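Local coordinates for Pex protein (Anabaena sp. PCC 7120, PDB 2DQL) that takes part in the cyanobacterial circadian clock and, as a PadR-like winged-helix protein, probably binds DNA to regulate transcription, at the interface of chains A and B. Numbering follows the deposited sequence. Chains: chain A/B, Pex protein.

The interface of chains A and B. Residues chain A 1, 3, 5-7, 9-10; chain B 21-22, 24-25, 65, 102, 105.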
loop_
_atom_site.group_PDB
_atom_site.type_symbol
_atom_site.label_atom_id
_atom_site.label_comp_id
_atom_site.label_asym_id
_atom_site.label_seq_id
_atom_site.Cartn_x
_atom_site.Cartn_y
_atom_site.Cartn_z
ATOM N N MET A 1 -17.403 5.377 0.171
ATOM C CA MET A 1 -16.867 6.150 1.326
ATOM C C MET A 1 -17.509 7.529 1.420
ATOM O O MET A 1 -18.485 7.818 0.727
ATOM C CB MET A 1 -15.349 6.296 1.200
ATOM C CG MET A 1 -14.878 6.869 -0.127
ATOM S SD MET A 1 -13.130 7.338 -0.082
ATOM C CE MET A 1 -12.333 5.753 0.060
ATOM N N ILE A 3 -16.778 11.996 2.001
ATOM C CA ILE A 3 -15.828 13.088 1.821
ATOM C C ILE A 3 -14.930 13.281 3.036
ATOM O O ILE A 3 -13.736 13.541 2.895
ATOM C CB ILE A 3 -16.558 14.420 1.526
ATOM C CG1 ILE A 3 -17.355 14.302 0.223
ATOM C CG2 ILE A 3 -15.548 15.561 1.425
ATOM C CD1 ILE A 3 -16.500 14.098 -1.011
ATOM N N ASP A 5 -13.812 11.113 4.998
ATOM C CA ASP A 5 -12.792 10.066 5.022
ATOM C C ASP A 5 -11.589 10.485 4.189
ATOM O O ASP A 5 -10.455 10.098 4.473
ATOM C CB ASP A 5 -13.345 8.754 4.469
ATOM C CG ASP A 5 -14.470 8.198 5.313
ATOM O OD1 ASP A 5 -14.303 8.135 6.549
ATOM O OD2 ASP A 5 -15.511 7.817 4.742
ATOM N N ILE A 6 -11.845 11.270 3.148
ATOM C CA ILE A 6 -10.770 11.743 2.293
ATOM C C ILE A 6 -9.922 12.731 3.085
ATOM O O ILE A 6 -8.698 12.641 3.106
ATOM C CB ILE A 6 -11.331 12.417 1.021
ATOM C CG1 ILE A 6 -12.131 11.388 0.218
ATOM C CG2 ILE A 6 -10.191 12.983 0.177
ATOM C CD1 ILE A 6 -12.858 11.964 -0.975
ATOM N N TYR A 7 -10.575 13.673 3.754
ATOM C CA TYR A 7 -9.842 14.633 4.558
ATOM C C TYR A 7 -9.069 13.914 5.662
ATOM O O TYR A 7 -7.924 14.247 5.940
ATOM C CB TYR A 7 -10.800 15.645 5.175
ATOM C CG TYR A 7 -11.245 16.714 4.207
ATOM C CD1 TYR A 7 -10.418 17.792 3.904
ATOM C CD2 TYR A 7 -12.492 16.642 3.591
ATOM C CE1 TYR A 7 -10.828 18.784 3.007
ATOM C CE2 TYR A 7 -12.909 17.623 2.696
ATOM C CZ TYR A 7 -12.076 18.688 2.412
ATOM O OH TYR A 7 -12.503 19.662 1.536
ATOM N N PHE A 9 -7.771 10.944 5.661
ATOM C CA PHE A 9 -6.603 10.251 5.131
ATOM C C PHE A 9 -5.363 11.143 5.131
ATOM O O PHE A 9 -4.260 10.691 5.430
ATOM C CB PHE A 9 -6.867 9.774 3.701
ATOM C CG PHE A 9 -5.700 9.070 3.080
ATOM C CD1 PHE A 9 -5.474 7.723 3.330
ATOM C CD2 PHE A 9 -4.796 9.768 2.287
ATOM C CE1 PHE A 9 -4.358 7.077 2.799
ATOM C CE2 PHE A 9 -3.677 9.132 1.755
ATOM C CZ PHE A 9 -3.459 7.783 2.013
ATOM N N PHE A 10 -5.548 12.415 4.796
ATOM C CA PHE A 10 -4.434 13.354 4.742
ATOM C C PHE A 10 -4.069 13.955 6.096
ATOM O O PHE A 10 -2.893 14.131 6.405
ATOM C CB PHE A 10 -4.762 14.482 3.755
ATOM C CG PHE A 10 -4.878 14.022 2.332
ATOM C CD1 PHE A 10 -3.741 13.833 1.551
ATOM C CD2 PHE A 10 -6.122 13.743 1.781
ATOM C CE1 PHE A 10 -3.843 13.370 0.241
ATOM C CE2 PHE A 10 -6.237 13.279 0.470
ATOM C CZ PHE A 10 -5.091 13.092 -0.301
ATOM N N GLU B 21 -8.797 7.288 -1.712
ATOM C CA GLU B 21 -8.882 8.656 -1.212
ATOM C C GLU B 21 -7.978 9.600 -1.995
ATOM O O GLU B 21 -8.395 10.701 -2.381
ATOM C CB GLU B 21 -8.523 8.714 0.279
ATOM C CG GLU B 21 -9.525 7.993 1.170
ATOM C CD GLU B 21 -9.149 6.548 1.451
ATOM O OE1 GLU B 21 -8.593 5.868 0.559
ATOM O OE2 GLU B 21 -9.434 6.079 2.573
ATOM N N VAL B 22 -6.742 9.169 -2.228
ATOM C CA VAL B 22 -5.783 9.984 -2.963
ATOM C C VAL B 22 -6.153 10.078 -4.439
ATOM O O VAL B 22 -6.069 11.153 -5.042
ATOM C CB VAL B 22 -4.347 9.420 -2.834
ATOM C CG1 VAL B 22 -3.366 10.308 -3.602
ATOM C CG2 VAL B 22 -3.954 9.349 -1.374
ATOM N N ILE B 24 -9.036 10.004 -5.763
ATOM C CA ILE B 24 -10.159 10.919 -5.954
ATOM C C ILE B 24 -9.647 12.349 -6.093
ATOM O O ILE B 24 -10.083 13.085 -6.975
ATOM C CB ILE B 24 -11.163 10.808 -4.775
ATOM C CG1 ILE B 24 -11.921 9.480 -4.890
ATOM C CG2 ILE B 24 -12.146 11.980 -4.782
ATOM C CD1 ILE B 24 -12.704 9.110 -3.646
ATOM N N CYS B 25 -8.713 12.734 -5.227
ATOM C CA CYS B 25 -8.147 14.083 -5.271
ATOM C C CYS B 25 -7.318 14.320 -6.536
ATOM O O CYS B 25 -7.378 15.402 -7.126
ATOM C CB CYS B 25 -7.313 14.345 -4.010
ATOM S SG CYS B 25 -8.299 14.246 -2.492
ATOM N N PHE B 65 -17.419 6.611 -7.187
ATOM C CA PHE B 65 -17.667 7.474 -6.039
ATOM C C PHE B 65 -18.072 8.863 -6.519
ATOM O O PHE B 65 -19.084 9.419 -6.083
ATOM C CB PHE B 65 -16.414 7.596 -5.173
ATOM C CG PHE B 65 -16.522 8.653 -4.112
ATOM C CD1 PHE B 65 -17.118 8.374 -2.883
ATOM C CD2 PHE B 65 -16.070 9.943 -4.360
ATOM C CE1 PHE B 65 -17.258 9.371 -1.917
ATOM C CE2 PHE B 65 -16.207 10.946 -3.402
ATOM C CZ PHE B 65 -16.802 10.659 -2.179
ATOM N N LEU B 102 -10.309 19.580 -2.719
ATOM C CA LEU B 102 -9.754 18.231 -2.749
ATOM C C LEU B 102 -8.523 18.181 -3.645
ATOM O O LEU B 102 -7.550 17.496 -3.321
ATOM C CB LEU B 102 -10.805 17.221 -3.220
ATOM C CG LEU B 102 -12.040 17.140 -2.312
ATOM C CD1 LEU B 102 -13.063 16.201 -2.931
ATOM C CD2 LEU B 102 -11.647 16.652 -0.923
ATOM N N LEU B 105 -5.361 18.921 -1.910
ATOM C CA LEU B 105 -4.817 17.836 -1.110
ATOM C C LEU B 105 -3.846 17.006 -1.940
ATOM O O LEU B 105 -2.792 16.618 -1.444
ATOM C CB LEU B 105 -5.939 16.956 -0.551
ATOM C CG LEU B 105 -6.896 17.659 0.423
ATOM C CD1 LEU B 105 -7.999 16.689 0.837
ATOM C CD2 LEU B 105 -6.131 18.164 1.644
#
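A:Ile6 and A:Phe10 form the apolar centre, one turn apart on the N-terminal helix 3-11 of chain A. They pack into a groove of chain B lined by helices 20-31 and 96-114. CG1 of A:Ile6 lies beside the backbone N (chi1 -62°), which leaves the methyl CG2 anti to that N, 3.5 Å from the thiol SG of B:Cys25. The A:Ile6 and B:Ile24 side chains cross at about a right angle, and CD1 of A:Ile6 lies 3.9 Å from CG2 of B:Ile24. The A:Phe10 ring is held on both faces. B:Leu105 CB sits over the centre of one face, 3.9 Å from the ring centroid, in a CH-pi contact. CD2 of A:Phe9, from the same helix, covers the opposite face. CG2 of A:Ile6 meets the edge in plane, and ring atom CE2 reaches B:Cys25 SG at 3.7 Å. An alanine in place of A:Phe10 would remove the ring and would probably loosen the packing on B:Leu105 and B:Cys25.

Beside this centre, A:Tyr7 lies across B:Leu102, its ring atom CZ 3.9 Å from methyl CD2. A:Phe9 swings the other way, with CG anti to the backbone N (chi1 179°), toward B:Val22 and the CB of B:Glu21. Near the start of the helix, A:Ile3 CD1 touches the edge of the B:Phe65 ring, 3.6 Å from CZ. The backbone carbonyl O of A:Met1 meets the same ring in plane, at CE1.

At the polar rim, A:Met1 bends at chi3 (68°), and A:Met1 CE lies 3.6 Å from B:Glu21 CD, the carboxylate carbon. No hydrogen bond or salt bridge joins the two sides here, so apolar packing carries the contact. The two-fold twin places the helix of chain B on chain A in the same way. In this assembly each copy lends its N-terminal helix to the other, an exchange that probably stabilises a Pex dimer.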